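Local coordinates for protein probable alginate O-acetylase AlgJ (Pseudomonas putida, PDB 4O8V) that probably adds acetyl groups to mannuronate residues of alginate, as an SGNH hydrolase-like acetyltransferase at the periplasmic side of the inner membrane, at residues 118-123 with 223-228; 159-164 with 183-188; 216-221 with 243-248. All coordinates share one frame; numbering follows the deposited sequence.

Contact 1: 118-123 with 223-228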
loop_
_atom_site.group_PDB
_atom_site.type_symbol
_atom_site.label_atom_id
_atom_site.label_comp_id
_atom_site.label_asym_id
_atom_site.label_seq_id
_atom_site.Cartn_x
_atom_site.Cartn_y
_atom_site.Cartn_z
ATOM N N ARG A 118 14.870 6.265 4.055
ATOM C CA ARG A 118 15.550 5.957 5.329
ATOM C C ARG A 118 14.775 6.426 6.589
ATOM O O ARG A 118 14.729 5.707 7.597
ATOM C CB ARG A 118 16.969 6.562 5.306
ATOM C CG ARG A 118 17.778 6.398 6.606
ATOM C CD ARG A 118 19.242 6.855 6.421
ATOM N NE ARG A 118 19.336 8.105 5.682
ATOM C CZ ARG A 118 19.114 9.307 6.200
ATOM N NH1 ARG A 118 18.803 9.435 7.483
ATOM N NH2 ARG A 118 19.213 10.386 5.432
ATOM N N THR A 119 14.154 7.607 6.534
ATOM C CA THR A 119 13.535 8.199 7.717
ATOM C C THR A 119 12.013 8.290 7.650
ATOM O O THR A 119 11.385 8.978 8.450
ATOM C CB THR A 119 14.078 9.600 7.973
ATOM O OG1 THR A 119 13.605 10.492 6.956
ATOM C CG2 THR A 119 15.621 9.583 7.973
ATOM N N ASP A 120 11.425 7.583 6.695
ATOM C CA ASP A 120 9.990 7.708 6.414
ATOM C C ASP A 120 9.406 6.302 6.254
ATOM O O ASP A 120 10.139 5.369 5.932
ATOM C CB ASP A 120 9.809 8.561 5.151
ATOM C CG ASP A 120 8.343 8.920 4.843
ATOM O OD1 ASP A 120 7.623 8.068 4.277
ATOM O OD2 ASP A 120 7.943 10.079 5.139
ATOM N N THR A 121 8.112 6.130 6.493
ATOM C CA THR A 121 7.494 4.813 6.350
ATOM C C THR A 121 7.382 4.365 4.894
ATOM O O THR A 121 7.237 3.173 4.620
ATOM C CB THR A 121 6.062 4.775 6.950
ATOM O OG1 THR A 121 5.239 5.699 6.237
ATOM C CG2 THR A 121 6.095 5.126 8.429
ATOM N N HIS A 122 7.427 5.305 3.956
ATOM C CA HIS A 122 6.959 4.999 2.601
ATOM C C HIS A 122 8.021 4.506 1.627
ATOM O O HIS A 122 9.213 4.750 1.792
ATOM C CB HIS A 122 6.281 6.231 1.999
ATOM C CG HIS A 122 5.034 6.627 2.731
ATOM N ND1 HIS A 122 4.990 7.681 3.618
ATOM C CD2 HIS A 122 3.796 6.076 2.730
ATOM C CE1 HIS A 122 3.765 7.776 4.116
ATOM N NE2 HIS A 122 3.024 6.805 3.603
ATOM N N TRP A 123 7.571 3.821 0.581
ATOM C CA TRP A 123 8.457 3.557 -0.534
ATOM C C TRP A 123 8.928 4.859 -1.181
ATOM O O TRP A 123 8.250 5.889 -1.132
ATOM C CB TRP A 123 7.779 2.660 -1.581
ATOM C CG TRP A 123 6.346 3.016 -1.942
ATOM C CD1 TRP A 123 5.742 4.253 -1.910
ATOM C CD2 TRP A 123 5.361 2.099 -2.447
ATOM N NE1 TRP A 123 4.427 4.146 -2.358
ATOM C CE2 TRP A 123 4.175 2.836 -2.688
ATOM C CE3 TRP A 123 5.366 0.719 -2.700
ATOM C CZ2 TRP A 123 2.995 2.234 -3.174
ATOM C CZ3 TRP A 123 4.192 0.126 -3.192
ATOM C CH2 TRP A 123 3.023 0.890 -3.407
ATOM N N PRO A 223 1.245 12.240 -3.566
ATOM C CA PRO A 223 1.865 12.476 -4.874
ATOM C C PRO A 223 3.389 12.259 -4.869
ATOM O O PRO A 223 3.964 11.976 -5.926
ATOM C CB PRO A 223 1.543 13.953 -5.157
ATOM C CG PRO A 223 0.298 14.231 -4.369
ATOM C CD PRO A 223 0.477 13.415 -3.107
ATOM N N HIS A 224 4.039 12.386 -3.715
ATOM C CA HIS A 224 5.506 12.297 -3.692
ATOM C C HIS A 224 6.022 10.941 -4.194
ATOM O O HIS A 224 7.111 10.874 -4.755
ATOM C CB HIS A 224 6.068 12.537 -2.273
ATOM C CG HIS A 224 6.111 13.975 -1.851
ATOM N ND1 HIS A 224 6.444 15.004 -2.703
ATOM C CD2 HIS A 224 5.901 14.548 -0.640
ATOM C CE1 HIS A 224 6.414 16.150 -2.046
ATOM N NE2 HIS A 224 6.079 15.900 -0.793
ATOM N N TRP A 225 5.265 9.863 -3.982
ATOM C CA TRP A 225 5.751 8.531 -4.365
ATOM C C TRP A 225 5.331 8.197 -5.804
ATOM O O TRP A 225 5.790 7.205 -6.363
ATOM C CB TRP A 225 5.261 7.452 -3.379
ATOM C CG TRP A 225 5.115 7.974 -1.954
ATOM C CD1 TRP A 225 4.029 7.833 -1.118
ATOM C CD2 TRP A 225 6.082 8.754 -1.225
ATOM N NE1 TRP A 225 4.280 8.466 0.096
ATOM C CE2 TRP A 225 5.520 9.052 0.041
ATOM C CE3 TRP A 225 7.363 9.239 -1.526
ATOM C CZ2 TRP A 225 6.196 9.811 0.999
ATOM C CZ3 TRP A 225 8.033 9.990 -0.574
ATOM C CH2 TRP A 225 7.448 10.278 0.670
ATOM N N ASN A 226 4.474 9.046 -6.372
ATOM C CA ASN A 226 3.978 8.926 -7.754
ATOM C C ASN A 226 3.473 7.526 -8.095
ATOM O O ASN A 226 3.661 7.056 -9.222
ATOM C CB ASN A 226 5.071 9.325 -8.773
ATOM C CG ASN A 226 4.491 9.697 -10.146
ATOM O OD1 ASN A 226 3.480 10.394 -10.234
ATOM N ND2 ASN A 226 5.106 9.196 -11.216
ATOM N N PHE A 227 2.847 6.844 -7.133
ATOM C CA PHE A 227 2.362 5.492 -7.394
ATOM C C PHE A 227 1.238 5.498 -8.437
ATOM O O PHE A 227 1.197 4.615 -9.309
ATOM C CB PHE A 227 1.893 4.830 -6.102
ATOM C CG PHE A 227 1.541 3.371 -6.245
ATOM C CD1 PHE A 227 2.370 2.500 -6.932
ATOM C CD2 PHE A 227 0.367 2.872 -5.668
ATOM C CE1 PHE A 227 2.050 1.159 -7.035
ATOM C CE2 PHE A 227 0.050 1.528 -5.760
ATOM C CZ PHE A 227 0.878 0.673 -6.451
ATOM N N LEU A 228 0.337 6.479 -8.357
ATOM C CA LEU A 228 -0.712 6.601 -9.379
ATOM C C LEU A 228 -0.120 6.711 -10.789
ATOM O O LEU A 228 -0.545 6.020 -11.724
ATOM C CB LEU A 228 -1.601 7.821 -9.115
ATOM C CG LEU A 228 -2.755 8.006 -10.103
ATOM C CD1 LEU A 228 -3.685 6.828 -9.997
ATOM C CD2 LEU A 228 -3.477 9.281 -9.773
#

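Contact 2: 159-164 with 183-188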
loop_
_atom_site.group_PDB
_atom_site.type_symbol
_atom_site.label_atom_id
_atom_site.label_comp_id
_atom_site.label_asym_id
_atom_site.label_seq_id
_atom_site.Cartn_x
_atom_site.Cartn_y
_atom_site.Cartn_z
ATOM N N THR A 159 15.915 16.909 -7.394
ATOM C CA THR A 159 15.984 16.216 -6.114
ATOM C C THR A 159 16.246 17.249 -5.009
ATOM O O THR A 159 17.045 18.173 -5.210
ATOM C CB THR A 159 17.112 15.156 -6.124
ATOM O OG1 THR A 159 16.789 14.111 -7.055
ATOM C CG2 THR A 159 17.342 14.567 -4.731
ATOM N N ALA A 160 15.568 17.098 -3.866
ATOM C CA ALA A 160 15.691 18.021 -2.734
ATOM C C ALA A 160 15.531 17.254 -1.434
ATOM O O ALA A 160 14.954 16.152 -1.431
ATOM C CB ALA A 160 14.645 19.146 -2.827
ATOM N N PRO A 161 16.021 17.823 -0.317
ATOM C CA PRO A 161 15.820 17.129 0.960
ATOM C C PRO A 161 14.349 16.927 1.311
ATOM O O PRO A 161 13.478 17.695 0.891
ATOM C CB PRO A 161 16.477 18.068 1.989
ATOM C CG PRO A 161 17.429 18.910 1.219
ATOM C CD PRO A 161 16.815 19.062 -0.162
ATOM N N TYR A 162 14.085 15.882 2.082
ATOM C CA TYR A 162 12.726 15.568 2.507
ATOM C C TYR A 162 12.758 15.083 3.968
ATOM O O TYR A 162 13.486 14.143 4.284
ATOM C CB TYR A 162 12.120 14.507 1.580
ATOM C CG TYR A 162 10.719 14.107 1.990
ATOM C CD1 TYR A 162 9.644 14.944 1.745
ATOM C CD2 TYR A 162 10.488 12.913 2.667
ATOM C CE1 TYR A 162 8.357 14.603 2.155
ATOM C CE2 TYR A 162 9.202 12.563 3.080
ATOM C CZ TYR A 162 8.153 13.402 2.814
ATOM O OH TYR A 162 6.877 13.047 3.210
ATOM N N LYS A 163 11.998 15.739 4.848
ATOM C CA LYS A 163 11.900 15.322 6.252
ATOM C C LYS A 163 10.869 14.211 6.374
ATOM O O LYS A 163 9.702 14.438 6.081
ATOM C CB LYS A 163 11.504 16.495 7.164
ATOM C CG LYS A 163 11.617 16.146 8.658
ATOM C CD LYS A 163 11.386 17.346 9.563
ATOM C CE LYS A 163 10.120 17.183 10.389
ATOM N NZ LYS A 163 9.892 18.356 11.281
ATOM N N GLY A 164 11.303 13.023 6.801
ATOM C CA GLY A 164 10.446 11.842 6.829
ATOM C C GLY A 164 9.377 11.868 7.913
ATOM O O GLY A 164 9.525 12.528 8.960
ATOM N N PRO A 183 17.981 14.367 6.833
ATOM C CA PRO A 183 16.835 14.190 5.936
ATOM C C PRO A 183 17.156 13.239 4.792
ATOM O O PRO A 183 18.315 13.169 4.359
ATOM C CB PRO A 183 16.580 15.601 5.402
ATOM C CG PRO A 183 17.235 16.510 6.374
ATOM C CD PRO A 183 18.400 15.775 6.936
ATOM N N ASP A 184 16.144 12.522 4.304
ATOM C CA ASP A 184 16.255 11.814 3.033
ATOM C C ASP A 184 16.430 12.805 1.893
ATOM O O ASP A 184 16.237 14.004 2.070
ATOM C CB ASP A 184 14.996 10.967 2.749
ATOM C CG ASP A 184 15.006 9.632 3.468
ATOM O OD1 ASP A 184 15.586 8.656 2.930
ATOM O OD2 ASP A 184 14.399 9.545 4.552
ATOM N N ASN A 185 16.777 12.285 0.719
ATOM C CA ASN A 185 16.662 13.046 -0.516
ATOM C C ASN A 185 15.496 12.478 -1.296
ATOM O O ASN A 185 15.257 11.270 -1.250
ATOM C CB ASN A 185 17.949 12.981 -1.335
ATOM C CG ASN A 185 19.002 13.954 -0.839
ATOM O OD1 ASN A 185 18.682 15.010 -0.284
ATOM N ND2 ASN A 185 20.267 13.615 -1.052
ATOM N N LEU A 186 14.761 13.353 -1.976
ATOM C CA LEU A 186 13.576 12.940 -2.723
ATOM C C LEU A 186 13.548 13.520 -4.125
ATOM O O LEU A 186 13.619 14.737 -4.317
ATOM C CB LEU A 186 12.299 13.351 -1.954
ATOM C CG LEU A 186 11.017 13.099 -2.767
ATOM C CD1 LEU A 186 10.795 11.585 -2.954
ATOM C CD2 LEU A 186 9.801 13.787 -2.083
ATOM N N GLN A 187 13.449 12.639 -5.124
ATOM C CA GLN A 187 13.364 13.078 -6.505
ATOM C C GLN A 187 11.900 13.295 -6.901
ATOM O O GLN A 187 11.059 12.430 -6.694
ATOM C CB GLN A 187 14.000 12.061 -7.456
ATOM C CG GLN A 187 14.029 12.549 -8.885
ATOM C CD GLN A 187 14.621 11.538 -9.847
ATOM O OE1 GLN A 187 14.108 10.426 -9.996
ATOM N NE2 GLN A 187 15.696 11.927 -10.514
ATOM N N LYS A 188 11.602 14.467 -7.433
ATOM C CA LYS A 188 10.266 14.730 -7.947
ATOM C C LYS A 188 10.037 13.886 -9.200
ATOM O O LYS A 188 10.886 13.855 -10.085
ATOM C CB LYS A 188 10.095 16.222 -8.283
ATOM C CG LYS A 188 8.667 16.587 -8.677
ATOM C CD LYS A 188 8.580 18.007 -9.216
ATOM C CE LYS A 188 7.192 18.304 -9.754
ATOM N NZ LYS A 188 6.130 17.869 -8.803
HETATM O O HOH W 1 16.892 14.714 -9.831
#

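Contact 3: 216-221 with 243-248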
loop_
_atom_site.group_PDB
_atom_site.type_symbol
_atom_site.label_atom_id
_atom_site.label_comp_id
_atom_site.label_asym_id
_atom_site.label_seq_id
_atom_site.Cartn_x
_atom_site.Cartn_y
_atom_site.Cartn_z
ATOM N N GLY A 216 -6.313 2.880 -1.456
ATOM C CA GLY A 216 -5.265 2.575 -0.507
ATOM C C GLY A 216 -5.007 3.673 0.505
ATOM O O GLY A 216 -5.898 4.455 0.870
ATOM N N THR A 217 -3.762 3.708 0.965
ATOM C CA THR A 217 -3.334 4.558 2.062
ATOM C C THR A 217 -2.495 5.708 1.533
ATOM O O THR A 217 -2.573 6.071 0.349
ATOM C CB THR A 217 -2.483 3.771 3.107
ATOM O OG1 THR A 217 -1.240 3.398 2.499
ATOM C CG2 THR A 217 -3.213 2.509 3.568
ATOM N N SER A 218 -1.728 6.318 2.432
ATOM C CA SER A 218 -0.776 7.354 2.034
ATOM C C SER A 218 0.266 6.833 1.044
ATOM O O SER A 218 0.858 7.634 0.306
ATOM C CB SER A 218 -0.090 7.940 3.281
ATOM O OG SER A 218 0.512 6.928 4.065
ATOM N N TYR A 219 0.499 5.515 0.995
ATOM C CA TYR A 219 1.400 4.964 -0.047
ATOM C C TYR A 219 0.874 5.332 -1.434
ATOM O O TYR A 219 1.651 5.567 -2.379
ATOM C CB TYR A 219 1.557 3.433 0.052
ATOM C CG TYR A 219 2.468 2.959 1.159
ATOM C CD1 TYR A 219 1.973 2.782 2.448
ATOM C CD2 TYR A 219 3.834 2.698 0.925
ATOM C CE1 TYR A 219 2.794 2.350 3.486
ATOM C CE2 TYR A 219 4.676 2.249 1.975
ATOM C CZ TYR A 219 4.144 2.081 3.243
ATOM O OH TYR A 219 4.944 1.668 4.286
ATOM N N SER A 220 -0.452 5.429 -1.542
ATOM C CA SER A 220 -1.115 5.701 -2.824
ATOM C C SER A 220 -1.633 7.119 -2.938
ATOM O O SER A 220 -1.769 7.634 -4.041
ATOM C CB SER A 220 -2.307 4.746 -3.032
ATOM O OG SER A 220 -1.876 3.406 -3.166
ATOM N N ALA A 221 -1.979 7.737 -1.807
ATOM C CA ALA A 221 -2.573 9.068 -1.849
ATOM C C ALA A 221 -1.549 10.171 -2.008
ATOM O O ALA A 221 -1.865 11.238 -2.506
ATOM C CB ALA A 221 -3.413 9.332 -0.576
ATOM N N ALA A 243 -7.525 6.683 -3.003
ATOM C CA ALA A 243 -6.781 6.511 -1.758
ATOM C C ALA A 243 -6.898 7.716 -0.825
ATOM O O ALA A 243 -7.251 8.819 -1.252
ATOM C CB ALA A 243 -5.289 6.213 -2.072
ATOM N N GLU A 244 -6.638 7.502 0.461
ATOM C CA GLU A 244 -6.744 8.554 1.461
ATOM C C GLU A 244 -5.594 8.406 2.428
ATOM O O GLU A 244 -5.094 7.294 2.654
ATOM C CB GLU A 244 -8.072 8.487 2.241
ATOM C CG GLU A 244 -9.308 8.879 1.457
ATOM C CD GLU A 244 -10.599 8.723 2.268
ATOM O OE1 GLU A 244 -10.540 8.404 3.482
ATOM O OE2 GLU A 244 -11.678 8.926 1.679
ATOM N N ASP A 245 -5.196 9.525 3.011
ATOM C CA ASP A 245 -4.092 9.551 3.956
ATOM C C ASP A 245 -4.651 9.475 5.381
ATOM O O ASP A 245 -5.553 10.225 5.728
ATOM C CB ASP A 245 -3.259 10.826 3.712
ATOM C CG ASP A 245 -1.905 10.800 4.397
ATOM O OD1 ASP A 245 -1.824 10.302 5.537
ATOM O OD2 ASP A 245 -0.921 11.291 3.794
ATOM N N GLY A 246 -4.164 8.527 6.183
ATOM C CA GLY A 246 -4.400 8.535 7.620
ATOM C C GLY A 246 -5.553 7.736 8.210
ATOM O O GLY A 246 -5.902 7.930 9.372
ATOM N N HIS A 247 -6.148 6.835 7.429
ATOM C CA HIS A 247 -7.282 6.055 7.913
ATOM C C HIS A 247 -7.071 4.562 7.694
ATOM O O HIS A 247 -7.992 3.770 7.847
ATOM C CB HIS A 247 -8.574 6.497 7.219
ATOM C CG HIS A 247 -8.840 7.965 7.333
ATOM N ND1 HIS A 247 -9.259 8.555 8.507
ATOM C CD2 HIS A 247 -8.733 8.964 6.425
ATOM C CE1 HIS A 247 -9.402 9.853 8.315
ATOM N NE2 HIS A 247 -9.089 10.127 7.062
ATOM N N GLY A 248 -5.855 4.183 7.328
ATOM C CA GLY A 248 -5.575 2.795 7.027
ATOM C C GLY A 248 -6.133 2.421 5.671
ATOM O O GLY A 248 -6.691 3.259 4.972
HETATM O O HOH W 2 -2.327 6.255 5.627
#

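Contact 1: 118-123 with 223-228
Trp-123 and Trp-225 bring the two backbones nearest, their CA atoms 6.8 Å apart, and no hydrogen bond joins the irregular segment 118-123 to the 3-10 turn and helix start of 223-228. Side chains make the contact, as an aromatic cluster. The imidazole of His-122 lies over the five-membered ring of Trp-225 in an offset stack, planes at 27°, with Trp-225 NE1 3.3 Å from His-122 CG on one imidazole face. His-122 CB sits over the same indole ring, 3.8 Å from its centroid, a CH-pi contact. Thr-121 OG1 occupies the opposite imidazole face. The syn lone pair of Asp-120 OD1 holds His-122 ND1 at 2.7 Å in a bent bond (137°), OD1 being tilted from the imidazole plane; its anti lone pair takes His-122 N, closing an Asx turn. His-122 NE2 bonds Ser-218 OG, consistent with the catalytic triad assigned by similarity. Trp-123 CG stands between its own backbone N and carbonyl carbon (chi1 45°). Beyond it, CD1 lies 3.6 Å from Trp-225 CB, and CH2 3.6 Å above the centre of the Phe-227 ring. An alanine in place of Trp-225 keeps CB and its contact with Trp-123 CD1, but would probably leave one face of the His-122 imidazole without its indole cover and open a gap beside His-122 and Trp-123 O. Trp-123 O, buried without a polar partner, lies 3.5 Å from Trp-225 CE3. Helix 125-141 packs Ala-128 and Ala-131 on Trp-123, and Ala-132 and Leu-135 on Phe-227; strand 152-162 reaches Asp-120 through Tyr-162.

Contact 2: 159-164 with 183-188
Ala-160 and Leu-186 form a hydrogen-bonded pair near one end of a two-stranded antiparallel ribbon, strands 152-162 and 184-193. Ala-160 N gives to Leu-186 O at 3.1 Å, Leu-186 N returns to Ala-160 O at 2.9 Å, and Tyr-162 N adds a bond to Asp-184 O. In that last bond the donor stands 40° out of the carbonyl plane. The short strand segments run at 138° to each other. The non-hydrogen-bonded pairs, Thr-159 with Gln-187 and Pro-161 with Asn-185, are drawn close; Thr-159 CA and Pro-161 CA each make a CA-H...O contact, to Leu-186 O and Asp-184 O. On the face of Ala-160, Tyr-162 and Leu-186, the last two side chains run side by side, with Tyr-162 CB 3.7 Å from Leu-186 CB. CG anti to the backbone N in both (chi1 178° in Tyr-162) starts them in the same direction, and Leu-186 CD2 ends 4.0 Å from Tyr-162 CD1. Further out, the Tyr-162 ring meets that of His-224. Asp-184, on this face too, has its carboxylate held by Arg-118 N and Thr-119 OG1, which ties the ribbon to the loop carrying Asp-120. On the other face, Thr-159 OG1 lies 3.5 Å from Gln-187 CB, and one water joins the two side chains, 2.8 Å from Thr-159 OG1 and accepting from Gln-187 NE2 at 3.1 Å.

Contact 3: 216-221 with 243-248
Ala-243 CB points into the first turn of helix 218-221 and meets Ser-220 CB at 3.5 Å, closer than usual for two carbons, with Ala-221 CB beside it at 3.9 Å. Ala-221 in turn presses its methyl on the backbone of Glu-244. Two further side chains meet the far segment: Thr-217 CG2 lies against the peptide of Gly-248, 3.6 Å from Gly-248 C, and Ser-218 CB packs over the flat of the Asp-245 carboxylate, 3.5 Å from Asp-245 OD2, while its OG is turned to His-122. One backbone bond crosses, from Glu-244 N to Gly-216 O at 3.2 Å, the donor standing above the carbonyl plane. Thr-217 OG1 is set between the backbone N and the carbonyl carbon (chi1 68°), where it N-caps the helix, accepting from Tyr-219 N at 3.1 Å. Glu-273 of strand 269-275 bonds the hydroxyls of both Thr-217 and Ser-220, so this strand positions the turn that presents Ser-218. A water accepts from Ser-218 N and, at 3.0 Å, from Gly-246 N, bridging the two segments. Such an arrangement, a serine at the N terminus of a short helix just after parallel strand 212-215, is consistent with the position of the nucleophilic serine in the SGNH hydrolase fold. In those enzymes the serine's backbone N-H lines the oxyanion hole, a role with which the water on Ser-218 N is consistent.

How the contacts relate
From the N terminus, the loop 118-123, between helices 103-109 and 125-141, is the first segment reached. The ribbon of contact 2 follows, closing the irregular stretch from 164 to 183, and lies nested inside the longer loop that contact 1 closes at 223-228. Contact 3 opens at 216-221, before contact 1 has closed, and closes at 243-248 after it, so the two cross. Contact 1 is thus the middle piece: it joins the ribbon on one side to helix 218-221, behind the parallel sheet, on the other. Contacts 1 and 3 together bring the three proposed catalytic residues into reach of one another. Contacts 2 and 3 do not touch, their nearest atoms about 8 Å apart.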